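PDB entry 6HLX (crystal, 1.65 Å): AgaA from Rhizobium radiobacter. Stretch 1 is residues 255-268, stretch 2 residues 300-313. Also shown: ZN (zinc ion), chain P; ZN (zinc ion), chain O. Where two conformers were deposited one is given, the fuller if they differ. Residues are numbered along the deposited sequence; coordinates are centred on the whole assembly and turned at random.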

# COMPACT_ATOMS: atom_id res chain seq x y z
N PRO A 255 -11.89 12.41 -19.93
CA PRO A 255 -12.53 11.12 -19.58
C PRO A 255 -12.69 10.16 -20.77
O PRO A 255 -12.56 8.95 -20.58
CB PRO A 255 -13.90 11.56 -19.02
CG PRO A 255 -13.61 12.92 -18.42
CD PRO A 255 -12.71 13.55 -19.46
N GLU A 256 -12.97 10.68 -22.00
CA GLU A 256 -13.12 9.83 -23.19
C GLU A 256 -11.84 9.09 -23.55
O GLU A 256 -11.91 7.97 -24.07
CB GLU A 256 -13.65 10.64 -24.38
CG GLU A 256 -15.09 11.09 -24.23
CD GLU A 256 -15.59 12.06 -25.29
OE1 GLU A 256 -16.82 12.10 -25.51
OE2 GLU A 256 -14.76 12.79 -25.89
N VAL A 257 -10.66 9.70 -23.29
CA VAL A 257 -9.36 9.05 -23.57
C VAL A 257 -9.11 7.94 -22.53
O VAL A 257 -8.68 6.83 -22.89
CB VAL A 257 -8.18 10.06 -23.65
CG1 VAL A 257 -6.81 9.36 -23.66
CG2 VAL A 257 -8.32 10.99 -24.86
N ARG A 258 -9.38 8.24 -21.25
CA ARG A 258 -9.17 7.27 -20.19
C ARG A 258 -10.11 6.07 -20.39
O ARG A 258 -9.66 4.93 -20.33
CB ARG A 258 -9.33 7.92 -18.80
CG ARG A 258 -8.39 9.13 -18.64
CD ARG A 258 -8.36 9.64 -17.21
NE ARG A 258 -9.64 10.24 -16.81
CZ ARG A 258 -9.81 11.52 -16.50
NH1 ARG A 258 -10.98 11.96 -16.07
NH2 ARG A 258 -8.81 12.39 -16.64
N GLN A 259 -11.39 6.34 -20.76
CA GLN A 259 -12.36 5.29 -21.08
C GLN A 259 -11.93 4.51 -22.32
O GLN A 259 -12.06 3.28 -22.31
CB GLN A 259 -13.79 5.85 -21.29
CG GLN A 259 -14.45 6.35 -20.00
CD GLN A 259 -15.95 6.11 -19.98
OE1 GLN A 259 -16.53 5.54 -20.89
NE2 GLN A 259 -16.61 6.51 -18.92
N ALA A 260 -11.40 5.19 -23.38
CA ALA A 260 -10.92 4.48 -24.58
C ALA A 260 -9.89 3.41 -24.19
O ALA A 260 -9.98 2.28 -24.65
CB ALA A 260 -10.30 5.45 -25.59
N ILE A 261 -8.95 3.75 -23.29
CA ILE A 261 -7.94 2.82 -22.78
C ILE A 261 -8.59 1.64 -22.03
O ILE A 261 -8.20 0.50 -22.26
CB ILE A 261 -6.88 3.58 -21.96
CG1 ILE A 261 -6.05 4.45 -22.93
CG2 ILE A 261 -5.99 2.59 -21.20
CD1 ILE A 261 -5.17 5.47 -22.26
N ALA A 262 -9.62 1.92 -21.20
CA ALA A 262 -10.37 0.88 -20.49
C ALA A 262 -11.07 -0.08 -21.49
O ALA A 262 -11.15 -1.28 -21.21
CB ALA A 262 -11.40 1.51 -19.57
N TYR A 263 -11.54 0.43 -22.65
CA TYR A 263 -12.20 -0.42 -23.66
C TYR A 263 -11.19 -1.16 -24.56
O TYR A 263 -11.54 -2.19 -25.15
CB TYR A 263 -13.14 0.44 -24.57
CG TYR A 263 -14.48 0.75 -23.94
CD1 TYR A 263 -15.47 -0.22 -23.82
CD2 TYR A 263 -14.78 2.04 -23.51
CE1 TYR A 263 -16.71 0.07 -23.27
CE2 TYR A 263 -16.03 2.35 -22.96
CZ TYR A 263 -16.99 1.36 -22.83
OH TYR A 263 -18.21 1.63 -22.27
N ALA A 264 -9.98 -0.60 -24.73
CA ALA A 264 -8.98 -1.15 -25.65
C ALA A 264 -8.11 -2.26 -25.09
O ALA A 264 -7.53 -3.02 -25.86
CB ALA A 264 -8.08 -0.04 -26.16
N VAL A 265 -7.94 -2.31 -23.77
CA VAL A 265 -7.02 -3.29 -23.20
C VAL A 265 -7.72 -4.60 -22.89
O VAL A 265 -8.56 -4.64 -22.00
CB VAL A 265 -6.23 -2.73 -21.99
CG1 VAL A 265 -5.25 -3.78 -21.43
CG2 VAL A 265 -5.47 -1.46 -22.36
N ASP A 266 -7.34 -5.69 -23.60
CA ASP A 266 -7.90 -6.99 -23.32
C ASP A 266 -7.33 -7.47 -21.98
O ASP A 266 -6.11 -7.57 -21.81
CB ASP A 266 -7.57 -8.01 -24.40
CG ASP A 266 -8.42 -9.23 -24.18
OD1 ASP A 266 -9.58 -9.26 -24.69
OD2 ASP A 266 -7.97 -10.14 -23.45
N ARG A 267 -8.21 -7.76 -21.03
CA ARG A 267 -7.79 -8.14 -19.68
C ARG A 267 -7.19 -9.54 -19.60
O ARG A 267 -6.28 -9.76 -18.79
CB ARG A 267 -8.92 -7.92 -18.70
CG ARG A 267 -9.15 -6.43 -18.51
CD ARG A 267 -10.58 -6.10 -18.36
NE ARG A 267 -10.79 -4.69 -18.05
CZ ARG A 267 -11.06 -3.74 -18.94
NH1 ARG A 267 -11.07 -4.02 -20.24
NH2 ARG A 267 -11.27 -2.49 -18.55
N SER A 268 -7.63 -10.46 -20.49
CA SER A 268 -7.02 -11.79 -20.52
C SER A 268 -5.59 -11.73 -21.02
O SER A 268 -4.81 -12.59 -20.64
CB SER A 268 -7.84 -12.75 -21.39
OG SER A 268 -9.14 -12.89 -20.84
ZN ZN P . -8.34 -6.75 -28.70
ZN ZN O . -10.51 -10.79 -24.07
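Stretch 2 300-313: NYFSHHVEKAKALL

Stretch 2 is fastened to stretch 1 at the C-terminal end of helix 255-264, where Tyr-263 O, left free as that helix runs out, accepts a hydrogen bond from His-305 N (2.8 Å, nearly straight at 168°). His-304 ND1 reaches the same Tyr-263 O at 3.3 Å in a weak, bent bond. His-305 is the N-cap residue of helix 306-313, so one helix begins where the other ends. A second polar link lies further back: Gln-259 NE2 donates to Tyr-301 OH (3.1 Å), at the edge of the tyrosine ring. Beside it, water 1 donates to Gln-259 OE1 (2.8 Å), forms a hydrogen bond with Tyr-263 OH (2.7 Å) and reaches Tyr-301 OH only weakly (3.5 Å); water 2 donates to Tyr-301 O at 2.7 Å.

Two zinc ions mark the metal-binding end of the contact. Asp-266 OD1 binds the chain O ion at 1.9 Å, and His-304 NE2 binds the chain P ion at 2.0 Å. The two ligand side chains also touch: Asp-266 CB stands 3.8 Å from the centroid of the His-304 ring, over its face, while Ala-264 O meets the ring edge at His-304 CE1 (3.1 Å).

Residues 301-305 of stretch 2 form a loop, with Phe-302 to His-305 largely extended, and they pass alongside Tyr-263, the residue most covered by the contact. Its ring is held between two neighbours: the edge of Phe-302 points at one face (centroids 5.1 Å apart, planes at 80°), and Lys-308 CD lies over the opposite face, 3.9 Å from the ring centroid. The face of Phe-302 in turn receives Ala-262 CB, 3.5 Å from its ring centroid and almost on the ring normal. Ser-303 O takes a CA-H...O contact from Tyr-263 CA (3.5 Å). Arg-267 folds back so that NH1 and NH2 each donate to Ala-262 O at 2.9 Å, which leaves NH2 4.1 Å from Phe-302 CB.

From Val-306 the chain is helical and runs back along helix 255-264, nearly antiparallel at 167°, with the axes approaching to 7.8 Å. Small residues permit this closeness: the CA atoms of Ala-260 and Ala-309 are 4.1 Å apart, and Ala-309 CB comes within 3.2 Å of Ala-260 O and 3.7 Å of Ala-264 CB. One turn on, Leu-312 fits as a knob among Glu-256, Gln-259, Ala-260 and Tyr-263, its CD1 3.7 Å from Tyr-263 CD2. Leu-313 CD2 closes the far end against Ala-260 CB (4.0 Å) and Val-257 CG2 (4.1 Å).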

# COMPACT_ATOMS: atom_id res chain seq x y z
N ASN A 300 -19.82 -4.67 -15.02
CA ASN A 300 -19.51 -4.81 -16.43
C ASN A 300 -19.75 -3.52 -17.20
O ASN A 300 -20.20 -3.54 -18.35
CB ASN A 300 -20.25 -6.01 -17.03
CG ASN A 300 -19.65 -7.30 -16.54
OD1 ASN A 300 -18.60 -7.74 -17.02
ND2 ASN A 300 -20.29 -7.90 -15.55
N TYR A 301 -19.36 -2.39 -16.57
CA TYR A 301 -19.49 -1.08 -17.21
C TYR A 301 -18.67 -1.08 -18.49
O TYR A 301 -19.17 -0.67 -19.56
CB TYR A 301 -19.03 0.03 -16.25
CG TYR A 301 -19.15 1.41 -16.84
CD1 TYR A 301 -18.10 1.99 -17.54
CD2 TYR A 301 -20.31 2.17 -16.65
CE1 TYR A 301 -18.20 3.28 -18.07
CE2 TYR A 301 -20.41 3.47 -17.14
CZ TYR A 301 -19.36 4.02 -17.86
OH TYR A 301 -19.45 5.29 -18.36
N PHE A 302 -17.41 -1.57 -18.41
CA PHE A 302 -16.56 -1.67 -19.58
C PHE A 302 -16.63 -3.09 -20.14
O PHE A 302 -17.17 -4.00 -19.49
CB PHE A 302 -15.09 -1.32 -19.23
CG PHE A 302 -14.90 0.11 -18.80
CD1 PHE A 302 -15.00 1.15 -19.73
CD2 PHE A 302 -14.61 0.43 -17.48
CE1 PHE A 302 -14.86 2.48 -19.33
CE2 PHE A 302 -14.44 1.76 -17.09
CZ PHE A 302 -14.58 2.78 -18.01
N SER A 303 -16.09 -3.27 -21.34
CA SER A 303 -15.93 -4.54 -22.02
C SER A 303 -14.74 -4.36 -22.93
O SER A 303 -14.26 -3.24 -23.07
CB SER A 303 -17.18 -4.89 -22.83
OG SER A 303 -17.45 -3.88 -23.79
N HIS A 304 -14.25 -5.44 -23.56
CA HIS A 304 -13.17 -5.29 -24.51
C HIS A 304 -13.80 -4.98 -25.87
O HIS A 304 -14.52 -5.82 -26.42
CB HIS A 304 -12.26 -6.51 -24.60
CG HIS A 304 -11.14 -6.33 -25.57
ND1 HIS A 304 -10.33 -5.21 -25.54
CD2 HIS A 304 -10.75 -7.12 -26.59
CE1 HIS A 304 -9.47 -5.36 -26.53
NE2 HIS A 304 -9.68 -6.49 -27.19
N HIS A 305 -13.55 -3.77 -26.39
CA HIS A 305 -14.13 -3.33 -27.65
C HIS A 305 -13.27 -2.30 -28.34
O HIS A 305 -13.43 -1.10 -28.12
CB HIS A 305 -15.56 -2.82 -27.40
CG HIS A 305 -16.44 -3.09 -28.55
ND1 HIS A 305 -17.76 -2.73 -28.54
CD2 HIS A 305 -16.14 -3.62 -29.76
CE1 HIS A 305 -18.21 -3.07 -29.75
NE2 HIS A 305 -17.26 -3.70 -30.45
N VAL A 306 -12.32 -2.77 -29.15
CA VAL A 306 -11.33 -1.97 -29.86
C VAL A 306 -11.97 -0.87 -30.72
O VAL A 306 -11.55 0.28 -30.64
CB VAL A 306 -10.36 -2.87 -30.68
CG1 VAL A 306 -9.46 -2.05 -31.59
CG2 VAL A 306 -9.53 -3.76 -29.75
N GLU A 307 -12.98 -1.21 -31.52
CA GLU A 307 -13.59 -0.22 -32.40
C GLU A 307 -14.31 0.90 -31.61
O GLU A 307 -14.26 2.06 -32.02
CB GLU A 307 -14.47 -0.85 -33.50
CG GLU A 307 -14.71 -2.36 -33.42
CD GLU A 307 -13.59 -3.39 -33.49
OE1 GLU A 307 -13.07 -3.67 -34.60
OE2 GLU A 307 -13.28 -3.98 -32.43
N LYS A 308 -14.86 0.56 -30.42
CA LYS A 308 -15.49 1.54 -29.52
C LYS A 308 -14.40 2.47 -28.95
O LYS A 308 -14.60 3.68 -28.85
CB LYS A 308 -16.25 0.83 -28.39
CG LYS A 308 -17.16 1.77 -27.60
CD LYS A 308 -18.01 1.03 -26.58
CE LYS A 308 -19.19 1.85 -26.10
NZ LYS A 308 -18.77 3.05 -25.32
N ALA A 309 -13.22 1.91 -28.58
CA ALA A 309 -12.07 2.67 -28.07
C ALA A 309 -11.57 3.65 -29.13
O ALA A 309 -11.32 4.82 -28.81
CB ALA A 309 -10.95 1.73 -27.67
N LYS A 310 -11.46 3.19 -30.41
CA LYS A 310 -11.06 4.05 -31.52
C LYS A 310 -12.04 5.21 -31.71
O LYS A 310 -11.59 6.34 -31.91
CB LYS A 310 -10.95 3.25 -32.82
CG LYS A 310 -9.58 2.66 -33.05
CD LYS A 310 -9.42 2.20 -34.49
CE LYS A 310 -8.97 0.77 -34.58
NZ LYS A 310 -8.89 0.32 -35.99
N ALA A 311 -13.36 4.93 -31.64
CA ALA A 311 -14.38 5.98 -31.80
C ALA A 311 -14.29 7.02 -30.70
O ALA A 311 -14.41 8.21 -30.99
CB ALA A 311 -15.78 5.39 -31.88
N LEU A 312 -14.01 6.59 -29.44
CA LEU A 312 -13.84 7.50 -28.30
C LEU A 312 -12.66 8.43 -28.46
O LEU A 312 -12.77 9.60 -28.13
CB LEU A 312 -13.73 6.71 -26.97
CG LEU A 312 -15.07 6.32 -26.34
CD1 LEU A 312 -14.87 5.28 -25.26
CD2 LEU A 312 -15.80 7.53 -25.77
N LEU A 313 -11.51 7.91 -28.95
CA LEU A 313 -10.31 8.72 -29.21
C LEU A 313 -10.62 9.77 -30.26
O LEU A 313 -10.21 10.93 -30.11
CB LEU A 313 -9.15 7.86 -29.75
CG LEU A 313 -8.28 7.11 -28.77
CD1 LEU A 313 -7.03 6.64 -29.47
CD2 LEU A 313 -7.91 7.97 -27.55
O HOH W 1 -18.84 4.19 -21.58
O HOH W 2 -20.85 1.34 -20.30
O HOH W 3 -9.60 -12.51 -24.22
O HOH W 4 -6.79 -5.65 -28.40